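Local coordinates for protein chloramphenicol acetyltransferase (Bacteroides thetaiotaomicron, PDB 2I9D) that probably transfers an acetyl group to chloramphenicol, and assembles as three copies of the chain, at residues Trp13-Asn18 with Phe199-His204; Pro28-Thr33 with Ile195-Ile200; Pro173-Gly178 with Met189-Thr194. One frame throughout, in Å; residues are numbered along the deposited sequence.

Overall arrangement
The contacts run from inside the sheet to its edge strand 29-37 and beyond. Contact 3 pairs strands 174-183 and 186-196, its centre about 7 Å from the chain centre. Contact 2 pairs the end of strand 186-196 with strand 29-37, its centre about 13 Å from that of contact 3. Contact 1 lies past that strand end, about 10 Å from contact 2, centre to centre. It joins the starts of helices 16-22 and 202-216. Contacts 1 and 2 share Phe199 and Ile200, and both touch a second subunit. Along the chain, contact 3 is nested inside the loops closed by the other two. Contact 2 holds His197, the predicted proton acceptor, near Asp201 of contact 1.

Contact 1. Residues Trp13-Asn18 with Phe199-His204; sequences WERKEN and FIDGHH
Arg15 and Asp201 reach toward each other tip to tip in a salt bridge. Asp201 belongs to the HHxxxDG motif of the chloramphenicol acetyltransferase family, where an arginine partner is a known feature. NH1 of Arg15 donates to OD2 of Asp201 at 2.7 Å, and NH2 donates to OD1 at 3.0 Å. Both bonds are nearly straight. The oxygens lie close to the guanidinium plane, but the nitrogens come in from above the carboxylate plane. The two planes are 57° apart. Phe199 O sits over one guanidinium face and Asn18 CB over the other. The Arg15 chain bends at chi3 (69°), which places NE where it bonds to Gly198 O. These contacts are likely to fix the rotation of the guanidinium and position Asp201 beside His197.

The side chains of Trp13 and Phe199 cross at about a right angle. CH2 of Trp13 lies at the edge of the Phe199 ring, 3.8 Å from CE1. The Trp13 ring also meets that of Tyr72, planes at about 10°. Phe100 of a second subunit packs on Asn18 and Asp201. Asp201 N donates to His204 ND1 at 3.1 Å, in the plane of the imidazole.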
ATOM      1  N   TRP A  13       7.533   3.473 -30.517  1.00 51.31           N
ATOM      2  CA  TRP A  13       7.002   3.482 -29.113  1.00 49.68           C
ATOM      3  C   TRP A  13       7.902   4.255 -28.146  1.00 48.48           C
ATOM      4  O   TRP A  13       9.044   3.870 -27.859  1.00 46.87           O
ATOM      5  CB  TRP A  13       6.705   2.068 -28.544  1.00 49.21           C
ATOM      6  CG  TRP A  13       5.874   2.069 -27.223  1.00 49.84           C
ATOM      7  CD1 TRP A  13       4.851   2.925 -26.899  1.00 48.41           C
ATOM      8  CD2 TRP A  13       5.994   1.161 -26.107  1.00 47.96           C
ATOM      9  NE1 TRP A  13       4.349   2.620 -25.660  1.00 48.56           N
ATOM     10  CE2 TRP A  13       5.027   1.545 -25.148  1.00 48.30           C
ATOM     11  CE3 TRP A  13       6.831   0.072 -25.819  1.00 48.35           C
ATOM     12  CZ2 TRP A  13       4.864   0.873 -23.919  1.00 47.85           C
ATOM     13  CZ3 TRP A  13       6.668  -0.599 -24.596  1.00 48.67           C
ATOM     14  CH2 TRP A  13       5.690  -0.191 -23.663  1.00 47.68           C
ATOM     15  N   GLU A  14       7.345   5.349 -27.638  1.00 48.12           N
ATOM     16  CA  GLU A  14       8.064   6.270 -26.757  1.00 47.79           C
ATOM     17  C   GLU A  14       8.530   5.644 -25.433  1.00 46.69           C
ATOM     18  O   GLU A  14       9.491   6.130 -24.823  1.00 46.28           O
ATOM     19  CB  GLU A  14       7.223   7.536 -26.512  1.00 47.94           C
ATOM     20  CG  GLU A  14       5.734   7.309 -26.187  1.00 48.40           C
ATOM     21  CD  GLU A  14       4.966   8.627 -26.018  1.00 49.46           C
ATOM     22  OE1 GLU A  14       5.539   9.707 -26.309  1.00 52.71           O
ATOM     23  OE2 GLU A  14       3.786   8.597 -25.604  1.00 50.45           O
ATOM     24  N   ARG A  15       7.880   4.552 -25.014  1.00 45.70           N
ATOM     25  CA  ARG A  15       8.213   3.898 -23.734  1.00 44.02           C
ATOM     26  C   ARG A  15       9.064   2.648 -23.855  1.00 44.47           C
ATOM     27  O   ARG A  15       9.216   1.915 -22.879  1.00 44.57           O
ATOM     28  CB  ARG A  15       6.960   3.587 -22.913  1.00 44.08           C
ATOM     29  CG  ARG A  15       6.207   4.799 -22.409  1.00 41.94           C
ATOM     30  CD  ARG A  15       5.089   4.359 -21.449  1.00 40.91           C
ATOM     31  NE  ARG A  15       5.612   3.836 -20.185  1.00 33.87           N
ATOM     32  CZ  ARG A  15       6.010   4.602 -19.165  1.00 33.79           C
ATOM     33  NH1 ARG A  15       5.966   5.933 -19.276  1.00 31.23           N
ATOM     34  NH2 ARG A  15       6.474   4.049 -18.037  1.00 30.54           N
ATOM     35  N   LYS A  16       9.618   2.409 -25.039  1.00 44.63           N
ATOM     36  CA  LYS A  16      10.627   1.368 -25.248  1.00 45.71           C
ATOM     37  C   LYS A  16      11.572   1.230 -24.048  1.00 45.50           C
ATOM     38  O   LYS A  16      11.681   0.163 -23.439  1.00 46.09           O
ATOM     39  CB  LYS A  16      11.452   1.668 -26.510  1.00 45.49           C
ATOM     40  CG  LYS A  16      12.622   0.699 -26.717  1.00 46.63           C
ATOM     41  CD  LYS A  16      13.660   1.211 -27.708  1.00 47.53           C
ATOM     42  CE  LYS A  16      14.679   0.110 -28.004  1.00 50.07           C
ATOM     43  NZ  LYS A  16      16.002   0.666 -28.413  1.00 51.39           N
ATOM     44  N   GLU A  17      12.248   2.319 -23.710  1.00 45.58           N
ATOM     45  CA  GLU A  17      13.263   2.315 -22.664  1.00 45.56           C
ATOM     46  C   GLU A  17      12.688   2.190 -21.236  1.00 44.25           C
ATOM     47  O   GLU A  17      13.283   1.541 -20.370  1.00 43.39           O
ATOM     48  CB  GLU A  17      14.165   3.560 -22.823  1.00 46.83           C
ATOM     49  CG  GLU A  17      15.119   3.477 -24.053  1.00 50.56           C
ATOM     50  CD  GLU A  17      16.083   2.267 -23.975  1.00 56.77           C
ATOM     51  OE1 GLU A  17      17.260   2.482 -23.580  1.00 60.12           O
ATOM     52  OE2 GLU A  17      15.675   1.103 -24.281  1.00 57.86           O
ATOM     53  N   ASN A  18      11.542   2.829 -21.009  1.00 43.18           N
ATOM     54  CA  ASN A  18      10.797   2.698 -19.763  1.00 42.59           C
ATOM     55  C   ASN A  18      10.423   1.236 -19.498  1.00 41.69           C
ATOM     56  O   ASN A  18      10.675   0.713 -18.412  1.00 41.11           O
ATOM     57  CB  ASN A  18       9.534   3.557 -19.801  1.00 42.63           C
ATOM     58  CG  ASN A  18       9.819   5.011 -20.156  1.00 43.91           C
ATOM     59  OD1 ASN A  18       9.751   5.907 -19.298  1.00 42.24           O
ATOM     60  ND2 ASN A  18      10.137   5.255 -21.432  1.00 42.80           N
ATOM     61  N   PHE A 199       4.446   0.637 -18.176  1.00 29.83           N
ATOM     62  CA  PHE A 199       3.421   1.322 -18.967  1.00 29.46           C
ATOM     63  C   PHE A 199       2.989   2.672 -18.422  1.00 29.36           C
ATOM     64  O   PHE A 199       2.464   3.503 -19.164  1.00 28.97           O
ATOM     65  CB  PHE A 199       2.152   0.454 -19.100  1.00 29.15           C
ATOM     66  CG  PHE A 199       2.368  -0.876 -19.768  1.00 28.50           C
ATOM     67  CD1 PHE A 199       3.052  -0.971 -20.975  1.00 27.94           C
ATOM     68  CD2 PHE A 199       1.828  -2.044 -19.212  1.00 28.32           C
ATOM     69  CE1 PHE A 199       3.230  -2.204 -21.607  1.00 27.30           C
ATOM     70  CE2 PHE A 199       2.004  -3.289 -19.830  1.00 27.84           C
ATOM     71  CZ  PHE A 199       2.700  -3.373 -21.031  1.00 28.56           C
ATOM     72  N   ILE A 200       3.151   2.867 -17.117  1.00 30.02           N
ATOM     73  CA  ILE A 200       2.524   3.983 -16.413  1.00 30.04           C
ATOM     74  C   ILE A 200       3.518   4.573 -15.420  1.00 31.18           C
ATOM     75  O   ILE A 200       4.125   3.827 -14.637  1.00 31.29           O
ATOM     76  CB  ILE A 200       1.209   3.526 -15.693  1.00 30.18           C
ATOM     77  CG1 ILE A 200       0.101   3.289 -16.716  1.00 29.12           C
ATOM     78  CG2 ILE A 200       0.726   4.539 -14.576  1.00 27.90           C
ATOM     79  CD1 ILE A 200      -0.835   2.152 -16.334  1.00 30.70           C
ATOM     80  N   ASP A 201       3.692   5.902 -15.479  1.00 31.08           N
ATOM     81  CA  ASP A 201       4.467   6.641 -14.482  1.00 31.97           C
ATOM     82  C   ASP A 201       3.558   7.525 -13.638  1.00 32.15           C
ATOM     83  O   ASP A 201       2.354   7.642 -13.919  1.00 32.40           O
ATOM     84  CB  ASP A 201       5.506   7.547 -15.148  1.00 32.39           C
ATOM     85  CG  ASP A 201       6.494   6.780 -16.018  1.00 33.79           C
ATOM     86  OD1 ASP A 201       6.998   5.703 -15.602  1.00 33.37           O
ATOM     87  OD2 ASP A 201       6.771   7.284 -17.126  1.00 34.01           O
ATOM     88  N   GLY A 202       4.154   8.174 -12.630  1.00 32.33           N
ATOM     89  CA  GLY A 202       3.443   9.104 -11.759  1.00 32.11           C
ATOM     90  C   GLY A 202       2.561  10.061 -12.527  1.00 32.78           C
ATOM     91  O   GLY A 202       1.418  10.345 -12.126  1.00 33.43           O
ATOM     92  N   HIS A 203       3.086  10.527 -13.657  1.00 33.54           N
ATOM     93  CA  HIS A 203       2.430  11.514 -14.510  1.00 34.34           C
ATOM     94  C   HIS A 203       1.084  11.020 -15.056  1.00 33.51           C
ATOM     95  O   HIS A 203       0.104  11.777 -15.116  1.00 33.86           O
ATOM     96  CB  HIS A 203       3.389  11.939 -15.646  1.00 35.20           C
ATOM     97  CG  HIS A 203       2.716  12.645 -16.786  1.00 37.10           C
ATOM     98  ND1 HIS A 203       2.421  13.991 -16.757  1.00 39.59           N
ATOM     99  CD2 HIS A 203       2.300  12.192 -17.996  1.00 39.91           C
ATOM    100  CE1 HIS A 203       1.841  14.338 -17.898  1.00 41.50           C
ATOM    101  NE2 HIS A 203       1.743  13.260 -18.661  1.00 41.57           N
ATOM    102  N   HIS A 204       1.024   9.748 -15.430  1.00 32.78           N
ATOM    103  CA  HIS A 204      -0.230   9.178 -15.954  1.00 31.70           C
ATOM    104  C   HIS A 204      -1.217   8.881 -14.832  1.00 30.74           C
ATOM    105  O   HIS A 204      -2.428   8.996 -15.009  1.00 30.79           O
ATOM    106  CB  HIS A 204       0.069   7.952 -16.809  1.00 31.42           C
ATOM    107  CG  HIS A 204       1.162   8.191 -17.790  1.00 32.11           C
ATOM    108  ND1 HIS A 204       2.438   7.704 -17.611  1.00 33.52           N
ATOM    109  CD2 HIS A 204       1.186   8.915 -18.937  1.00 31.27           C
ATOM    110  CE1 HIS A 204       3.196   8.097 -18.622  1.00 32.04           C
ATOM    111  NE2 HIS A 204       2.458   8.831 -19.437  1.00 30.20           N
TER
HETATM  112  O   HOH W   1       9.165   4.898 -16.458  1.00 32.25           O

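Contact 2. Residues Pro28-Thr33 with Ile195-Ile200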
ATOM      1  N   PRO A  28       7.576  -5.500 -11.099  1.00 24.23           N
ATOM      2  CA  PRO A  28       7.516  -4.279 -11.941  1.00 23.75           C
ATOM      3  C   PRO A  28       6.300  -3.389 -11.675  1.00 23.64           C
ATOM      4  O   PRO A  28       6.068  -2.439 -12.415  1.00 23.06           O
ATOM      5  CB  PRO A  28       7.379  -4.852 -13.353  1.00 23.77           C
ATOM      6  CG  PRO A  28       6.537  -6.077 -13.149  1.00 23.24           C
ATOM      7  CD  PRO A  28       7.007  -6.668 -11.814  1.00 23.76           C
ATOM      8  N   GLN A  29       5.549  -3.689 -10.618  1.00 23.78           N
ATOM      9  CA  GLN A  29       4.254  -3.054 -10.398  1.00 23.92           C
ATOM     10  C   GLN A  29       4.393  -1.958  -9.393  1.00 23.76           C
ATOM     11  O   GLN A  29       5.220  -2.014  -8.483  1.00 21.92           O
ATOM     12  CB  GLN A  29       3.240  -4.055  -9.844  1.00 23.48           C
ATOM     13  CG  GLN A  29       3.056  -5.290 -10.725  1.00 25.69           C
ATOM     14  CD  GLN A  29       1.912  -6.161 -10.292  1.00 26.81           C
ATOM     15  OE1 GLN A  29       1.172  -6.664 -11.127  1.00 29.13           O
ATOM     16  NE2 GLN A  29       1.756  -6.349  -8.979  1.00 27.05           N
ATOM     17  N   LEU A  30       3.538  -0.965  -9.518  1.00 24.14           N
ATOM     18  CA  LEU A  30       3.363  -0.134  -8.348  1.00 25.58           C
ATOM     19  C   LEU A  30       1.924  -0.016  -7.906  1.00 24.30           C
ATOM     20  O   LEU A  30       1.017  -0.070  -8.746  1.00 23.90           O
ATOM     21  CB  LEU A  30       4.157   1.193  -8.452  1.00 27.48           C
ATOM     22  CG  LEU A  30       3.833   2.649  -8.756  1.00 29.82           C
ATOM     23  CD1 LEU A  30       2.620   3.189  -8.000  1.00 30.04           C
ATOM     24  CD2 LEU A  30       5.091   3.320  -8.251  1.00 30.37           C
ATOM     25  N   SER A  31       1.719   0.120  -6.596  1.00 22.95           N
ATOM     26  CA  SER A  31       0.377   0.435  -6.070  1.00 22.41           C
ATOM     27  C   SER A  31       0.313   1.862  -5.570  1.00 22.34           C
ATOM     28  O   SER A  31       1.267   2.388  -5.010  1.00 22.63           O
ATOM     29  CB  SER A  31      -0.040  -0.507  -4.927  1.00 21.07           C
ATOM     30  OG  SER A  31       0.116  -1.849  -5.294  1.00 20.32           O
ATOM     31  N   ILE A  32      -0.846   2.476  -5.722  1.00 22.36           N
ATOM     32  CA  ILE A  32      -1.017   3.826  -5.230  1.00 21.96           C
ATOM     33  C   ILE A  32      -2.435   3.923  -4.724  1.00 22.18           C
ATOM     34  O   ILE A  32      -3.324   3.284  -5.286  1.00 22.65           O
ATOM     35  CB  ILE A  32      -0.752   4.888  -6.360  1.00 22.44           C
ATOM     36  CG1 ILE A  32      -1.004   6.326  -5.862  1.00 21.07           C
ATOM     37  CG2 ILE A  32      -1.572   4.554  -7.650  1.00 20.04           C
ATOM     38  CD1 ILE A  32      -0.479   7.408  -6.810  1.00 21.35           C
ATOM     39  N   THR A  33      -2.631   4.687  -3.651  1.00 22.09           N
ATOM     40  CA  THR A  33      -3.963   5.096  -3.202  1.00 22.73           C
ATOM     41  C   THR A  33      -4.063   6.626  -3.157  1.00 23.74           C
ATOM     42  O   THR A  33      -3.140   7.304  -2.679  1.00 24.16           O
ATOM     43  CB  THR A  33      -4.291   4.521  -1.817  1.00 22.15           C
ATOM     44  OG1 THR A  33      -4.025   3.120  -1.837  1.00 22.26           O
ATOM     45  CG2 THR A  33      -5.755   4.775  -1.447  1.00 20.99           C
ATOM     46  N   ILE A 195      -0.574  -1.045 -11.000  1.00 25.06           N
ATOM     47  CA  ILE A 195      -0.314  -0.966 -12.427  1.00 24.41           C
ATOM     48  C   ILE A 195       1.095  -1.487 -12.717  1.00 24.18           C
ATOM     49  O   ILE A 195       1.856  -1.730 -11.786  1.00 24.13           O
ATOM     50  CB  ILE A 195      -0.612   0.490 -13.040  1.00 24.60           C
ATOM     51  CG1 ILE A 195       0.056   1.635 -12.240  1.00 23.50           C
ATOM     52  CG2 ILE A 195      -2.149   0.732 -13.131  1.00 23.42           C
ATOM     53  CD1 ILE A 195       1.589   1.613 -12.189  1.00 19.37           C
ATOM     54  N   HIS A 196       1.416  -1.704 -13.992  1.00 23.91           N
ATOM     55  CA  HIS A 196       2.770  -2.107 -14.374  1.00 24.57           C
ATOM     56  C   HIS A 196       3.553  -0.822 -14.645  1.00 25.17           C
ATOM     57  O   HIS A 196       3.141  -0.032 -15.475  1.00 24.76           O
ATOM     58  CB  HIS A 196       2.713  -2.968 -15.643  1.00 24.19           C
ATOM     59  CG  HIS A 196       3.986  -3.681 -15.949  1.00 23.96           C
ATOM     60  ND1 HIS A 196       5.135  -3.022 -16.325  1.00 22.76           N
ATOM     61  CD2 HIS A 196       4.282  -5.003 -15.976  1.00 23.63           C
ATOM     62  CE1 HIS A 196       6.098  -3.900 -16.529  1.00 21.51           C
ATOM     63  NE2 HIS A 196       5.598  -5.111 -16.351  1.00 24.93           N
ATOM     64  N   HIS A 197       4.663  -0.611 -13.949  1.00 25.99           N
ATOM     65  CA  HIS A 197       5.431   0.627 -14.101  1.00 28.03           C
ATOM     66  C   HIS A 197       6.042   0.799 -15.520  1.00 29.38           C
ATOM     67  O   HIS A 197       6.404   1.927 -15.917  1.00 29.96           O
ATOM     68  CB  HIS A 197       6.541   0.698 -13.040  1.00 27.70           C
ATOM     69  CG  HIS A 197       6.975   2.092 -12.692  1.00 29.58           C
ATOM     70  ND1 HIS A 197       6.900   3.147 -13.581  1.00 29.56           N
ATOM     71  CD2 HIS A 197       7.523   2.594 -11.557  1.00 27.62           C
ATOM     72  CE1 HIS A 197       7.361   4.239 -12.997  1.00 30.49           C
ATOM     73  NE2 HIS A 197       7.737   3.933 -11.769  1.00 29.44           N
ATOM     74  N   GLY A 198       6.191  -0.307 -16.259  1.00 29.53           N
ATOM     75  CA  GLY A 198       6.639  -0.264 -17.655  1.00 29.76           C
ATOM     76  C   GLY A 198       5.724   0.559 -18.549  1.00 29.79           C
ATOM     77  O   GLY A 198       6.177   1.142 -19.534  1.00 29.84           O
ATOM     78  N   PHE A 199       4.446   0.637 -18.176  1.00 29.83           N
ATOM     79  CA  PHE A 199       3.421   1.322 -18.967  1.00 29.46           C
ATOM     80  C   PHE A 199       2.989   2.672 -18.422  1.00 29.36           C
ATOM     81  O   PHE A 199       2.464   3.503 -19.164  1.00 28.97           O
ATOM     82  CB  PHE A 199       2.152   0.454 -19.100  1.00 29.15           C
ATOM     83  CG  PHE A 199       2.368  -0.876 -19.768  1.00 28.50           C
ATOM     84  CD1 PHE A 199       3.052  -0.971 -20.975  1.00 27.94           C
ATOM     85  CD2 PHE A 199       1.828  -2.044 -19.212  1.00 28.32           C
ATOM     86  CE1 PHE A 199       3.230  -2.204 -21.607  1.00 27.30           C
ATOM     87  CE2 PHE A 199       2.004  -3.289 -19.830  1.00 27.84           C
ATOM     88  CZ  PHE A 199       2.700  -3.373 -21.031  1.00 28.56           C
ATOM     89  N   ILE A 200       3.151   2.867 -17.117  1.00 30.02           N
ATOM     90  CA  ILE A 200       2.524   3.983 -16.413  1.00 30.04           C
ATOM     91  C   ILE A 200       3.518   4.573 -15.420  1.00 31.18           C
ATOM     92  O   ILE A 200       4.125   3.827 -14.637  1.00 31.29           O
ATOM     93  CB  ILE A 200       1.209   3.526 -15.693  1.00 30.18           C
ATOM     94  CG1 ILE A 200       0.101   3.289 -16.716  1.00 29.12           C
ATOM     95  CG2 ILE A 200       0.726   4.539 -14.576  1.00 27.90           C
ATOM     96  CD1 ILE A 200      -0.835   2.152 -16.334  1.00 30.70           C
TER
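Pro28 lies over one face of the His196 ring, the tight end of this contact. Its CB makes a CH-pi contact, 3.8 Å from the ring centroid and offset toward the rim. Pro28 CG comes to 3.5 Å from NE2 of His196. Gly198 N donates to His196 ND1 at 2.9 Å from near the ring plane, which is likely to limit rotation of the imidazole. Leu30 and Ile195 form a hydrogen-bonded antiparallel pair, with both N-to-O bonds at 2.9 Å. Leu30 CG meets Ile195 CD1 at 4.2 Å. Gln29 and His196 are the non-hydrogen-bonded pair.

This is where strand 186-196 of the mixed sheet ends and the HHxxxDG motif begins. Strand 29-37 is the outermost within the chain, and a strand of a second subunit pairs with Ser31 to Thr33, so the sheet runs on across the interface. His197, the predicted proton acceptor, is tied by its N to Pro28 O at 2.8 Å.

The ring of His197, a partly exposed residue, packs loosely: across this contact it meets only Leu30, CD2 to CD2 at 4.2 Å. Phe22 stacks on the imidazole. On the face of the sheet that carries His196, Gln29 turns its OE1 to Asn170 N.

Contact 3. Residues Pro173-Gly178 with Met189-Thr194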
ATOM      1  N   PRO A 173      -4.652  -4.105 -14.745  1.00 23.68           N
ATOM      2  CA  PRO A 173      -4.817  -3.247 -13.543  1.00 22.95           C
ATOM      3  C   PRO A 173      -5.923  -3.708 -12.604  1.00 22.16           C
ATOM      4  O   PRO A 173      -7.003  -4.077 -13.038  1.00 21.54           O
ATOM      5  CB  PRO A 173      -5.132  -1.865 -14.130  1.00 23.21           C
ATOM      6  CG  PRO A 173      -4.456  -1.884 -15.469  1.00 23.60           C
ATOM      7  CD  PRO A 173      -4.641  -3.307 -15.982  1.00 23.48           C
ATOM      8  N   LEU A 174      -5.602  -3.680 -11.314  1.00 22.21           N
ATOM      9  CA  LEU A 174      -6.476  -4.053 -10.226  1.00 22.45           C
ATOM     10  C   LEU A 174      -6.728  -2.792  -9.376  1.00 22.55           C
ATOM     11  O   LEU A 174      -5.799  -2.077  -9.029  1.00 21.68           O
ATOM     12  CB  LEU A 174      -5.796  -5.154  -9.378  1.00 22.85           C
ATOM     13  CG  LEU A 174      -5.608  -6.565  -9.976  1.00 24.67           C
ATOM     14  CD1 LEU A 174      -5.092  -7.585  -8.945  1.00 18.64           C
ATOM     15  CD2 LEU A 174      -6.943  -7.054 -10.619  1.00 24.30           C
ATOM     16  N   LEU A 175      -7.994  -2.520  -9.070  1.00 22.61           N
ATOM     17  CA  LEU A 175      -8.383  -1.308  -8.347  1.00 23.10           C
ATOM     18  C   LEU A 175      -9.298  -1.671  -7.189  1.00 22.82           C
ATOM     19  O   LEU A 175      -9.922  -2.745  -7.183  1.00 22.74           O
ATOM     20  CB  LEU A 175      -9.105  -0.280  -9.246  1.00 22.97           C
ATOM     21  CG  LEU A 175      -8.304   0.406 -10.360  1.00 23.99           C
ATOM     22  CD1 LEU A 175      -8.407  -0.356 -11.704  1.00 22.28           C
ATOM     23  CD2 LEU A 175      -8.760   1.835 -10.518  1.00 21.57           C
ATOM     24  N   ASN A 176      -9.344  -0.764  -6.221  1.00 22.78           N
ATOM     25  CA  ASN A 176     -10.185  -0.850  -5.056  1.00 23.13           C
ATOM     26  C   ASN A 176     -10.794   0.499  -4.797  1.00 23.58           C
ATOM     27  O   ASN A 176     -10.077   1.521  -4.836  1.00 24.63           O
ATOM     28  CB  ASN A 176      -9.345  -1.196  -3.846  1.00 23.21           C
ATOM     29  CG  ASN A 176      -8.731  -2.570  -3.946  1.00 25.20           C
ATOM     30  OD1 ASN A 176      -9.368  -3.568  -3.600  1.00 28.53           O
ATOM     31  ND2 ASN A 176      -7.482  -2.631  -4.390  1.00 25.99           N
ATOM     32  N   ALA A 177     -12.091   0.505  -4.502  1.00 22.41           N
ATOM     33  CA  ALA A 177     -12.810   1.715  -4.140  1.00 22.02           C
ATOM     34  C   ALA A 177     -13.237   1.531  -2.687  1.00 22.26           C
ATOM     35  O   ALA A 177     -13.550   0.410  -2.264  1.00 22.84           O
ATOM     36  CB  ALA A 177     -14.000   1.903  -5.043  1.00 20.73           C
ATOM     37  N   GLY A 178     -13.213   2.603  -1.915  1.00 21.61           N
ATOM     38  CA  GLY A 178     -13.613   2.523  -0.518  1.00 21.39           C
ATOM     39  C   GLY A 178     -14.778   3.415  -0.212  1.00 21.16           C
ATOM     40  O   GLY A 178     -15.388   3.980  -1.121  1.00 21.72           O
HETATM   41  N   MSE A 189     -13.783   9.842  -1.511  1.00 26.93           N
HETATM   42  CA  MSE A 189     -13.677   8.393  -1.382  1.00 28.63           C
HETATM   43  C   MSE A 189     -12.272   8.008  -1.779  1.00 26.06           C
HETATM   44  O   MSE A 189     -11.675   8.755  -2.554  1.00 26.53           O
HETATM   45  CB  MSE A 189     -14.692   7.701  -2.280  1.00 27.78           C
HETATM   46  CG  MSE A 189     -14.560   8.030  -3.743  1.00 29.61           C
HETATM   47 SE   MSE A 189     -15.953   7.117  -4.801  1.00 38.43          SE
HETATM   48  CE  MSE A 189     -15.218   5.284  -4.661  1.00 28.81           C
ATOM     49  N   PRO A 190     -11.720   6.886  -1.228  1.00 23.91           N
ATOM     50  CA  PRO A 190     -10.388   6.436  -1.660  1.00 23.44           C
ATOM     51  C   PRO A 190     -10.419   5.442  -2.838  1.00 23.44           C
ATOM     52  O   PRO A 190     -11.349   4.642  -2.976  1.00 23.50           O
ATOM     53  CB  PRO A 190      -9.798   5.798  -0.387  1.00 22.05           C
ATOM     54  CG  PRO A 190     -11.019   5.327   0.409  1.00 22.73           C
ATOM     55  CD  PRO A 190     -12.251   6.009  -0.161  1.00 24.06           C
ATOM     56  N   ILE A 191      -9.422   5.541  -3.707  1.00 24.62           N
ATOM     57  CA  ILE A 191      -9.261   4.612  -4.813  1.00 25.24           C
ATOM     58  C   ILE A 191      -7.800   4.211  -4.892  1.00 26.45           C
ATOM     59  O   ILE A 191      -6.920   5.055  -5.011  1.00 27.28           O
ATOM     60  CB  ILE A 191      -9.802   5.174  -6.157  1.00 25.74           C
ATOM     61  CG1 ILE A 191     -11.294   5.595  -6.023  1.00 24.40           C
ATOM     62  CG2 ILE A 191      -9.581   4.157  -7.312  1.00 25.04           C
ATOM     63  CD1 ILE A 191     -11.891   6.267  -7.227  1.00 24.30           C
ATOM     64  N   ALA A 192      -7.570   2.905  -4.768  1.00 27.08           N
ATOM     65  CA  ALA A 192      -6.271   2.283  -4.838  1.00 27.87           C
ATOM     66  C   ALA A 192      -6.149   1.609  -6.210  1.00 29.37           C
ATOM     67  O   ALA A 192      -7.165   1.225  -6.824  1.00 29.18           O
ATOM     68  CB  ALA A 192      -6.133   1.259  -3.725  1.00 26.31           C
HETATM   69  N   MSE A 193      -4.917   1.476  -6.696  1.00 30.31           N
HETATM   70  CA  MSE A 193      -4.681   0.741  -7.916  1.00 33.77           C
HETATM   71  C   MSE A 193      -3.265   0.188  -8.019  1.00 29.91           C
HETATM   72  O   MSE A 193      -2.331   0.728  -7.450  1.00 29.18           O
HETATM   73  CB  MSE A 193      -5.047   1.583  -9.149  1.00 32.32           C
HETATM   74  CG  MSE A 193      -4.176   2.802  -9.372  1.00 36.07           C
HETATM   75 SE   MSE A 193      -4.807   3.986 -10.854  1.00 50.33          SE
HETATM   76  CE  MSE A 193      -5.351   2.602 -12.186  1.00 22.44           C
ATOM     77  N   THR A 194      -3.144  -0.909  -8.764  1.00 28.33           N
ATOM     78  CA  THR A 194      -1.884  -1.573  -9.026  1.00 26.10           C
ATOM     79  C   THR A 194      -1.656  -1.655 -10.539  1.00 25.90           C
ATOM     80  O   THR A 194      -2.464  -2.204 -11.273  1.00 26.11           O
ATOM     81  CB  THR A 194      -1.857  -2.946  -8.343  1.00 25.79           C
ATOM     82  OG1 THR A 194      -1.917  -2.722  -6.946  1.00 23.39           O
ATOM     83  CG2 THR A 194      -0.575  -3.749  -8.654  1.00 24.43           C
TER
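Leu175 and Met193 lie side by side and point the same way, at the apolar centre of this contact. Leu175 CG is 3.7 Å from Met193 CB. Met193, present as selenomethionine, bends at chi3 (-40°), and its CE comes to 3.9 Å from Leu175 CD2. The same CD2 reaches Ile191 CG2 at 4.0 Å. Farther along this face, Ala177 CB meets CE of Met189, also selenomethionine, at 3.6 Å. Helices 52-66 and 202-216 cover this face, with Val60 and Phe208 against Leu175. An alanine in place of Leu175 would probably leave Met193 CE and Ile191 CG2 without their Leu175 partner and open a gap next to Val60 and Phe208.

The two segments are the arms of a beta hairpin. Their strand axes run antiparallel at 167°, as the second and third strands of the mixed sheet. Strand 146-151 flanks the arm 174-183, and strand 29-37 flanks the arm 186-196. Asn176 N donates to Ala192 O at 3.0 Å, and Ala192 N donates to Asn176 O at 2.9 Å. Thr194 N donates to Leu174 O, while the return bond from Leu174 N to Thr194 O is weak. Gly178 N closes the other end by donating to Pro190 O.

The opposite face, with Leu174, Asn176, Ala192 and Thr194, is more polar. Asn176 CB rests on Ala192 CB at 4.0 Å. On the side of this face nearest strand 29-37, Thr194 OG1 is hydrogen-bonded to Ser31 OG.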